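Local atomic coordinates of protein design 2L4HC2_9 (Synthetic construct, PDB entry 5J73), a protein that is a computationally designed helical hairpin that pairs with a second copy of itself, probably through a designed hydrogen-bond network. Residues A[19-24]-A[63-68]. Sequence-based numbering, arbitrary orientation.
Sequences EEARKK and IRIIRR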
ATOM      1  N   GLU A  19      12.111   2.437  -6.634  1.00 57.27           N
ATOM      2  CA  GLU A  19      13.093   2.326  -5.559  1.00 72.46           C
ATOM      3  C   GLU A  19      12.615   3.105  -4.341  1.00 70.23           C
ATOM      4  O   GLU A  19      12.700   2.632  -3.207  1.00 59.67           O
ATOM      5  CB  GLU A  19      14.466   2.840  -6.005  1.00 77.41           C
ATOM      6  CG  GLU A  19      15.570   2.540  -5.010  1.00 81.96           C
ATOM      7  CD  GLU A  19      15.803   1.054  -4.839  1.00 82.77           C
ATOM      8  OE1 GLU A  19      15.787   0.330  -5.856  1.00 88.89           O
ATOM      9  OE2 GLU A  19      16.008   0.610  -3.692  1.00 93.45           O
ATOM     10  N   GLU A  20      12.094   4.299  -4.596  1.00 67.38           N
ATOM     11  CA  GLU A  20      11.504   5.127  -3.555  1.00 67.89           C
ATOM     12  C   GLU A  20      10.325   4.397  -2.930  1.00 65.44           C
ATOM     13  O   GLU A  20      10.067   4.520  -1.734  1.00 64.80           O
ATOM     14  CB  GLU A  20      11.060   6.479  -4.123  1.00 71.00           C
ATOM     15  CG  GLU A  20      10.742   7.530  -3.052  1.00 82.27           C
ATOM     16  CD  GLU A  20      11.683   8.732  -3.065  1.00 95.29           C
ATOM     17  OE1 GLU A  20      12.766   8.660  -3.685  1.00 90.12           O
ATOM     18  OE2 GLU A  20      11.333   9.761  -2.445  1.00 94.76           O
ATOM     19  N   ALA A  21       9.605   3.641  -3.751  1.00 56.36           N
ATOM     20  CA  ALA A  21       8.449   2.900  -3.275  1.00 62.42           C
ATOM     21  C   ALA A  21       8.841   1.776  -2.319  1.00 64.17           C
ATOM     22  O   ALA A  21       8.283   1.669  -1.228  1.00 65.45           O
ATOM     23  CB  ALA A  21       7.673   2.333  -4.455  1.00 63.23           C
ATOM     24  N   ARG A  22       9.813   0.957  -2.711  1.00 64.11           N
ATOM     25  CA  ARG A  22      10.210  -0.189  -1.893  1.00 66.60           C
ATOM     26  C   ARG A  22      10.816   0.249  -0.563  1.00 60.48           C
ATOM     27  O   ARG A  22      10.602  -0.400   0.461  1.00 58.55           O
ATOM     28  CB  ARG A  22      11.184  -1.094  -2.648  1.00 60.05           C
ATOM     29  CG  ARG A  22      12.444  -0.426  -3.122  1.00 71.16           C
ATOM     30  CD  ARG A  22      13.350  -1.428  -3.815  1.00 87.76           C
ATOM     31  NE  ARG A  22      13.845  -2.450  -2.894  1.00 89.41           N
ATOM     32  CZ  ARG A  22      14.949  -2.333  -2.160  1.00 86.36           C
ATOM     33  NH1 ARG A  22      15.688  -1.232  -2.224  1.00 91.27           N
ATOM     34  NH2 ARG A  22      15.311  -3.321  -1.353  1.00 84.18           N
ATOM     35  N   LYS A  23      11.569   1.344  -0.578  1.00 55.21           N
ATOM     36  CA  LYS A  23      12.161   1.863   0.649  1.00 69.09           C
ATOM     37  C   LYS A  23      11.025   2.269   1.583  1.00 70.86           C
ATOM     38  O   LYS A  23      11.050   1.949   2.770  1.00 69.05           O
ATOM     39  CB  LYS A  23      13.097   3.040   0.363  1.00 66.98           C
ATOM     40  CG  LYS A  23      13.729   3.674   1.604  1.00 79.96           C
ATOM     41  CD  LYS A  23      14.590   2.691   2.393  1.00 81.99           C
ATOM     42  CE  LYS A  23      15.372   3.410   3.486  1.00 77.71           C
ATOM     43  NZ  LYS A  23      16.142   2.476   4.353  1.00 88.76           N
ATOM     44  N   LYS A  24      10.038   2.983   1.049  1.00 73.23           N
ATOM     45  CA  LYS A  24       8.868   3.362   1.835  1.00 67.77           C
ATOM     46  C   LYS A  24       8.128   2.122   2.344  1.00 66.46           C
ATOM     47  O   LYS A  24       7.599   2.124   3.456  1.00 70.49           O
ATOM     48  CB  LYS A  24       7.910   4.248   1.030  1.00 61.82           C
ATOM     49  CG  LYS A  24       8.382   5.682   0.818  1.00 60.80           C
ATOM     50  CD  LYS A  24       7.310   6.511   0.114  1.00 63.73           C
ATOM     51  CE  LYS A  24       7.673   7.990   0.068  1.00 66.37           C
ATOM     52  NZ  LYS A  24       6.792   8.769  -0.850  1.00 63.23           N
ATOM     53  N   ILE A  63      -1.184   3.810  -0.548  1.00 32.42           N
ATOM     54  CA  ILE A  63      -2.211   3.983  -1.571  1.00 34.97           C
ATOM     55  C   ILE A  63      -1.721   4.857  -2.723  1.00 33.75           C
ATOM     56  O   ILE A  63      -2.035   4.583  -3.879  1.00 34.84           O
ATOM     57  CB  ILE A  63      -3.506   4.574  -0.967  1.00 36.82           C
ATOM     58  CG1 ILE A  63      -4.203   3.500  -0.123  1.00 29.32           C
ATOM     59  CG2 ILE A  63      -4.455   5.055  -2.068  1.00 32.09           C
ATOM     60  CD1 ILE A  63      -5.452   3.965   0.592  1.00 34.30           C
ATOM     61  N   ARG A  64      -0.956   5.901  -2.418  1.00 33.28           N
ATOM     62  CA  ARG A  64      -0.378   6.740  -3.467  1.00 39.15           C
ATOM     63  C   ARG A  64       0.554   5.929  -4.354  1.00 35.39           C
ATOM     64  O   ARG A  64       0.562   6.091  -5.571  1.00 33.89           O
ATOM     65  CB  ARG A  64       0.385   7.924  -2.874  1.00 36.90           C
ATOM     66  CG  ARG A  64      -0.495   8.995  -2.270  1.00 64.44           C
ATOM     67  CD  ARG A  64       0.329  10.195  -1.840  1.00 76.85           C
ATOM     68  NE  ARG A  64       0.734  10.071  -0.445  1.00 77.07           N
ATOM     69  CZ  ARG A  64      -0.043  10.376   0.589  1.00 71.36           C
ATOM     70  NH1 ARG A  64      -1.275  10.828   0.392  1.00 68.51           N
ATOM     71  NH2 ARG A  64       0.411  10.217   1.822  1.00 69.60           N
ATOM     72  N   ILE A  65       1.342   5.061  -3.729  1.00 31.67           N
ATOM     73  CA  ILE A  65       2.289   4.222  -4.446  1.00 33.26           C
ATOM     74  C   ILE A  65       1.570   3.314  -5.437  1.00 32.60           C
ATOM     75  O   ILE A  65       2.025   3.139  -6.565  1.00 33.42           O
ATOM     76  CB  ILE A  65       3.126   3.373  -3.464  1.00 29.02           C
ATOM     77  CG1 ILE A  65       4.103   4.268  -2.698  1.00 38.74           C
ATOM     78  CG2 ILE A  65       3.882   2.267  -4.192  1.00 25.10           C
ATOM     79  CD1 ILE A  65       4.573   3.687  -1.374  1.00 39.44           C
ATOM     80  N   ILE A  66       0.449   2.741  -5.016  1.00 30.96           N
ATOM     81  CA  ILE A  66      -0.313   1.854  -5.886  1.00 32.86           C
ATOM     82  C   ILE A  66      -0.866   2.637  -7.069  1.00 31.18           C
ATOM     83  O   ILE A  66      -0.867   2.144  -8.195  1.00 32.22           O
ATOM     84  CB  ILE A  66      -1.451   1.154  -5.124  1.00 28.56           C
ATOM     85  CG1 ILE A  66      -0.870   0.117  -4.164  1.00 28.18           C
ATOM     86  CG2 ILE A  66      -2.420   0.471  -6.080  1.00 27.96           C
ATOM     87  CD1 ILE A  66      -1.758  -0.185  -2.986  1.00 27.20           C
ATOM     88  N   ARG A  67      -1.344   3.850  -6.814  1.00 31.00           N
ATOM     89  CA  ARG A  67      -1.882   4.681  -7.884  1.00 34.80           C
ATOM     90  C   ARG A  67      -0.818   5.128  -8.880  1.00 36.96           C
ATOM     91  O   ARG A  67      -1.063   5.114 -10.086  1.00 36.36           O
ATOM     92  CB  ARG A  67      -2.600   5.899  -7.300  1.00 34.35           C
ATOM     93  CG  ARG A  67      -3.966   5.554  -6.745  1.00 35.07           C
ATOM     94  CD  ARG A  67      -4.511   6.601  -5.803  1.00 45.04           C
ATOM     95  NE  ARG A  67      -5.810   6.181  -5.284  1.00 60.64           N
ATOM     96  CZ  ARG A  67      -6.583   6.919  -4.498  1.00 54.91           C
ATOM     97  NH1 ARG A  67      -6.191   8.127  -4.114  1.00 83.67           N
ATOM     98  NH2 ARG A  67      -7.749   6.444  -4.089  1.00 58.91           N
ATOM     99  N   ARG A  68       0.353   5.520  -8.390  1.00 34.49           N
ATOM    100  CA  ARG A  68       1.436   5.924  -9.282  1.00 39.31           C
ATOM    101  C   ARG A  68       1.947   4.715 -10.065  1.00 36.87           C
ATOM    102  O   ARG A  68       2.211   4.813 -11.261  1.00 41.20           O
ATOM    103  CB  ARG A  68       2.573   6.595  -8.506  1.00 40.74           C
ATOM    104  CG  ARG A  68       2.572   8.120  -8.625  1.00 52.12           C
ATOM    105  CD  ARG A  68       3.584   8.769  -7.693  1.00 61.87           C
ATOM    106  NE  ARG A  68       2.954   9.315  -6.492  1.00 79.12           N
ATOM    107  CZ  ARG A  68       3.610   9.658  -5.387  1.00 88.51           C
ATOM    108  NH1 ARG A  68       4.926   9.509  -5.313  1.00 91.82           N
ATOM    109  NH2 ARG A  68       2.946  10.146  -4.346  1.00 76.65           N
TER
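Ile65 meets Ala21 and Lys24 of segment 19-24, and it is the one residue of segment 63-68 to touch them. Ile63, at the start, does not touch segment 19-24; like Ile66 of the same chain, it packs on Val25 of the second subunit. Arg64 NE lies 6.2 Å from Lys24 NZ, like charges that do not touch. Ile65 then projects at the other helix with two branches. Its CG2, anti to the backbone N, lies 3.8 Å from CB of Ala21, while CD1, carried on a CG1 that stands beside that N (chi1 -71°), comes 4.2 Å from CB of Lys24. The Ala21 and Ile65 CA atoms are 6.4 Å apart, with only a methyl on the alanine side. This is antiparallel packing within a helical hairpin, helix 8-39 against helix 45-78, and two such chains make the four-helix dimer, where Ile65 also packs on Ile66 of the second subunit. Arg67 follows with a salt bridge to Glu29 of the second subunit, one face of its guanidinium lying over CG2 of Ile63. At Arg68, NH1 stands 4.9 Å from NZ of Lys24, whose chain is extended beyond CG and ends near these like charges without contact.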